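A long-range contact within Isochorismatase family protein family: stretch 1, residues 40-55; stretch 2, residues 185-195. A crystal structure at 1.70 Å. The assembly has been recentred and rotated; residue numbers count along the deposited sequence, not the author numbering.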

# COMPACT_ATOMS: atom_id res chain seq x y z
N ALA A 40 5.61 -19.98 -14.38
CA ALA A 40 5.56 -21.45 -14.23
C ALA A 40 5.04 -21.85 -12.86
O ALA A 40 4.18 -22.72 -12.74
CB ALA A 40 6.93 -22.06 -14.45
N LYS A 41 5.57 -21.20 -11.83
CA LYS A 41 5.19 -21.51 -10.46
C LYS A 41 3.72 -21.23 -10.23
O LYS A 41 3.01 -21.98 -9.54
CB LYS A 41 5.98 -20.62 -9.52
CG LYS A 41 6.20 -21.21 -8.17
CD LYS A 41 7.42 -22.09 -8.22
CE LYS A 41 7.06 -23.53 -8.05
NZ LYS A 41 8.34 -24.29 -8.00
N THR A 42 3.26 -20.12 -10.81
CA THR A 42 1.87 -19.70 -10.66
C THR A 42 0.93 -20.72 -11.33
O THR A 42 -0.10 -21.09 -10.76
CB THR A 42 1.66 -18.30 -11.25
OG1 THR A 42 2.43 -17.35 -10.49
CG2 THR A 42 0.20 -17.91 -11.20
N ALA A 43 1.30 -21.17 -12.52
CA ALA A 43 0.51 -22.18 -13.22
C ALA A 43 0.40 -23.47 -12.39
O ALA A 43 -0.69 -24.03 -12.27
CB ALA A 43 1.10 -22.47 -14.59
N GLU A 44 1.50 -23.90 -11.79
CA GLU A 44 1.51 -25.10 -10.94
C GLU A 44 0.57 -24.94 -9.77
O GLU A 44 -0.18 -25.85 -9.44
CB GLU A 44 2.91 -25.39 -10.39
CG GLU A 44 3.94 -25.89 -11.40
CD GLU A 44 5.35 -25.88 -10.81
OE1 GLU A 44 5.50 -26.18 -9.60
OE2 GLU A 44 6.31 -25.54 -11.55
N LEU A 45 0.63 -23.79 -9.11
CA LEU A 45 -0.31 -23.54 -8.03
C LEU A 45 -1.77 -23.49 -8.52
O LEU A 45 -2.67 -24.00 -7.86
CB LEU A 45 0.05 -22.22 -7.31
CG LEU A 45 1.22 -22.31 -6.34
CD1 LEU A 45 1.62 -20.91 -5.93
CD2 LEU A 45 0.82 -23.14 -5.13
N ALA A 46 -1.99 -22.84 -9.66
CA ALA A 46 -3.31 -22.73 -10.27
C ALA A 46 -3.90 -24.12 -10.48
O ALA A 46 -5.07 -24.37 -10.20
CB ALA A 46 -3.20 -22.00 -11.60
N ASN A 47 -3.07 -25.04 -10.94
CA ASN A 47 -3.54 -26.44 -11.12
C ASN A 47 -4.02 -27.04 -9.79
O ASN A 47 -5.07 -27.67 -9.73
CB ASN A 47 -2.44 -27.31 -11.72
CG ASN A 47 -2.13 -26.94 -13.16
OD1 ASN A 47 -2.91 -26.24 -13.82
ND2 ASN A 47 -0.98 -27.38 -13.64
N ALA A 48 -3.26 -26.78 -8.72
CA ALA A 48 -3.62 -27.26 -7.38
C ALA A 48 -4.92 -26.63 -6.86
O ALA A 48 -5.75 -27.33 -6.25
CB ALA A 48 -2.47 -27.00 -6.42
N PHE A 49 -5.11 -25.34 -7.13
CA PHE A 49 -6.36 -24.66 -6.81
C PHE A 49 -7.56 -25.18 -7.60
O PHE A 49 -8.59 -25.55 -7.01
CB PHE A 49 -6.21 -23.14 -6.98
CG PHE A 49 -5.63 -22.47 -5.76
CD1 PHE A 49 -4.28 -22.62 -5.44
CD2 PHE A 49 -6.43 -21.72 -4.90
CE1 PHE A 49 -3.74 -22.01 -4.30
CE2 PHE A 49 -5.90 -21.14 -3.75
CZ PHE A 49 -4.56 -21.26 -3.46
N ARG A 50 -7.42 -25.29 -8.92
CA ARG A 50 -8.53 -25.73 -9.77
C ARG A 50 -8.97 -27.15 -9.42
O ARG A 50 -10.18 -27.44 -9.37
CB ARG A 50 -8.15 -25.61 -11.25
CG ARG A 50 -8.04 -24.17 -11.73
CD ARG A 50 -8.11 -24.10 -13.25
NE ARG A 50 -7.45 -22.91 -13.80
CZ ARG A 50 -6.15 -22.81 -14.07
NH1 ARG A 50 -5.31 -23.81 -13.81
NH2 ARG A 50 -5.67 -21.68 -14.57
N ALA A 51 -7.99 -28.02 -9.16
CA ALA A 51 -8.22 -29.38 -8.65
C ALA A 51 -9.16 -29.44 -7.44
O ALA A 51 -9.84 -30.45 -7.23
CB ALA A 51 -6.89 -30.06 -8.29
N ARG A 52 -9.17 -28.37 -6.65
CA ARG A 52 -9.97 -28.30 -5.42
C ARG A 52 -11.20 -27.41 -5.57
O ARG A 52 -11.88 -27.10 -4.58
CB ARG A 52 -9.09 -27.82 -4.26
CG ARG A 52 -8.10 -28.87 -3.80
CD ARG A 52 -7.02 -28.29 -2.90
NE ARG A 52 -6.03 -29.29 -2.49
CZ ARG A 52 -5.03 -29.75 -3.25
NH1 ARG A 52 -4.87 -29.34 -4.51
NH2 ARG A 52 -4.20 -30.65 -2.75
N LYS A 53 -11.50 -27.04 -6.82
CA LYS A 53 -12.59 -26.12 -7.14
C LYS A 53 -12.46 -24.80 -6.38
O LYS A 53 -13.46 -24.21 -5.95
CB LYS A 53 -13.96 -26.80 -6.92
CG LYS A 53 -14.13 -28.07 -7.76
CD LYS A 53 -15.48 -28.74 -7.57
CE LYS A 53 -15.59 -29.45 -6.23
NZ LYS A 53 -16.95 -30.03 -6.02
N LEU A 54 -11.22 -24.33 -6.25
CA LEU A 54 -10.92 -23.06 -5.61
C LEU A 54 -10.64 -22.04 -6.69
O LEU A 54 -10.00 -22.38 -7.68
CB LEU A 54 -9.72 -23.16 -4.67
CG LEU A 54 -9.87 -24.19 -3.55
CD1 LEU A 54 -8.50 -24.49 -2.95
CD2 LEU A 54 -10.86 -23.69 -2.50
N PRO A 55 -11.10 -20.79 -6.51
CA PRO A 55 -10.97 -19.81 -7.58
C PRO A 55 -9.53 -19.39 -7.86
O PRO A 55 -8.73 -19.24 -6.93
CB PRO A 55 -11.78 -18.59 -7.09
CG PRO A 55 -12.12 -18.85 -5.68
CD PRO A 55 -11.86 -20.28 -5.36
N THR A 185 6.71 -20.65 0.60
CA THR A 185 7.03 -21.10 -0.74
C THR A 185 5.78 -21.74 -1.38
O THR A 185 4.85 -22.15 -0.69
CB THR A 185 8.17 -22.14 -0.73
OG1 THR A 185 7.72 -23.32 -0.06
CG2 THR A 185 9.44 -21.58 -0.04
N ALA A 186 5.77 -21.81 -2.71
CA ALA A 186 4.74 -22.52 -3.45
C ALA A 186 4.50 -23.94 -2.92
O ALA A 186 3.35 -24.37 -2.80
CB ALA A 186 5.12 -22.59 -4.93
N ALA A 187 5.57 -24.67 -2.64
CA ALA A 187 5.47 -26.03 -2.10
C ALA A 187 4.80 -26.05 -0.73
O ALA A 187 3.99 -26.94 -0.45
CB ALA A 187 6.86 -26.68 -2.01
N ASP A 188 5.17 -25.09 0.13
CA ASP A 188 4.55 -24.89 1.45
C ASP A 188 3.03 -24.63 1.27
O ASP A 188 2.21 -25.13 2.03
CB ASP A 188 5.05 -23.60 2.15
CG ASP A 188 6.49 -23.66 2.70
OD1 ASP A 188 7.06 -24.76 2.91
OD2 ASP A 188 7.02 -22.52 2.98
N VAL A 189 2.67 -23.79 0.30
CA VAL A 189 1.25 -23.47 0.08
C VAL A 189 0.49 -24.73 -0.34
O VAL A 189 -0.58 -25.02 0.19
CB VAL A 189 1.06 -22.40 -1.01
CG1 VAL A 189 -0.41 -22.35 -1.43
CG2 VAL A 189 1.55 -21.05 -0.50
N GLU A 190 1.06 -25.47 -1.29
CA GLU A 190 0.48 -26.72 -1.78
C GLU A 190 0.27 -27.72 -0.64
O GLU A 190 -0.79 -28.36 -0.55
CB GLU A 190 1.36 -27.32 -2.89
N ALA A 191 1.25 -27.85 0.25
CA ALA A 191 1.11 -28.71 1.43
C ALA A 191 -0.01 -28.24 2.37
O ALA A 191 -0.72 -29.07 2.95
CB ALA A 191 2.44 -28.82 2.18
N ALA A 192 -0.18 -26.93 2.52
CA ALA A 192 -1.25 -26.38 3.35
C ALA A 192 -2.63 -26.63 2.75
O ALA A 192 -3.63 -26.63 3.47
CB ALA A 192 -1.05 -24.88 3.58
N LEU A 193 -2.70 -26.82 1.43
CA LEU A 193 -3.95 -27.15 0.75
C LEU A 193 -4.30 -28.60 1.00
O LEU A 193 -5.44 -28.90 1.34
CB LEU A 193 -3.84 -26.96 -0.75
CG LEU A 193 -3.79 -25.54 -1.27
CD1 LEU A 193 -3.67 -25.60 -2.78
CD2 LEU A 193 -5.02 -24.76 -0.84
N GLU A 194 -3.30 -29.47 0.82
CA GLU A 194 -3.44 -30.92 1.00
C GLU A 194 -3.82 -31.31 2.44
O GLU A 194 -4.31 -32.42 2.65
CB GLU A 194 -2.16 -31.64 0.56
N THR A 195 -3.63 -30.42 3.41
CA THR A 195 -4.04 -30.67 4.80
C THR A 195 -5.57 -30.71 4.94
O THR A 195 -6.32 -30.14 4.14
CB THR A 195 -3.47 -29.63 5.79
OG1 THR A 195 -3.94 -28.32 5.44
CG2 THR A 195 -1.94 -29.63 5.77

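How do residues that touch across at least 139 positions of sequence come to lie side by side? Each stretch contributes a helix, 40-51 and 186-194, and the two run parallel, with only 1° between their N-to-C directions and an axis separation of 10.5 Å at closest approach. The register places Leu45 beside Ala186, their CA atoms 6.9 Å apart, and Ala48 beside Glu190, CA to CA 7.0 Å. Among the modelled atoms no hydrogen bond crosses the gap, and most of the listed contacts are between apolar groups; the side-chain hydrogen bonds of Thr185, Asp188 and Arg52 stay within their own stretch.

What does the start of stretch 2 offer? Thr185 caps its helix: its OG1 accepts from Asp188 N at 3.1 Å, and Asp188 OD2 returns the favour by accepting from Thr185 N at 3.0 Å. Ala186 follows, pointing toward the first helix. Its CB packs against two neighbours: Lys41 CG lies 3.7 Å from Ala186 CB, so the lysine contributes its aliphatic portion here, while its NZ makes a long salt bridge of 3.8 Å to Glu44 OE1 in its own helix. Leu45 CD1 is 4.0 Å from Ala186 CB, and Leu45 CD2 reaches to 3.7 Å from Ala186 O, a carbonyl already bonded to Glu190 N within its helix.

What carries the packing through the next turn? Val189 points toward stretch 1, and its CG1 meets Leu45 CD2 at 4.0 Å. The same methyl sits at the edge of the Phe49 ring, with Val189 CG1 4.4 Å from Phe49 CE1. Leu45 and Phe49 both leave their backbone sideways, yet their side-chain ends come nearer to the second helix, so these longer groups help fill the space between the axes. Glu190 is modelled only to CB, and what its carboxylate does cannot be read from the coordinates.

Why does Leu193 have the largest covered area? It points toward stretch 1 and gathers several partners: Leu193 CD1 lies 4.1 Å from Ala48 CB and 3.9 Å from Phe49 CE1, while Leu193 CD2 is 4.1 Å from Leu54 CD1, beyond the end of the first helix. Arg52 covers it further, laying one guanidinium face over Leu193 CB, with NE 3.6 Å from that carbon. A bond from Arg52 NH1 to Ala48 O, 2.8 Å, ties the guanidinium back to its own stretch. At Glu194, also truncated at CB, Arg52 NH2 approaches CA to 3.8 Å, a van der Waals contact.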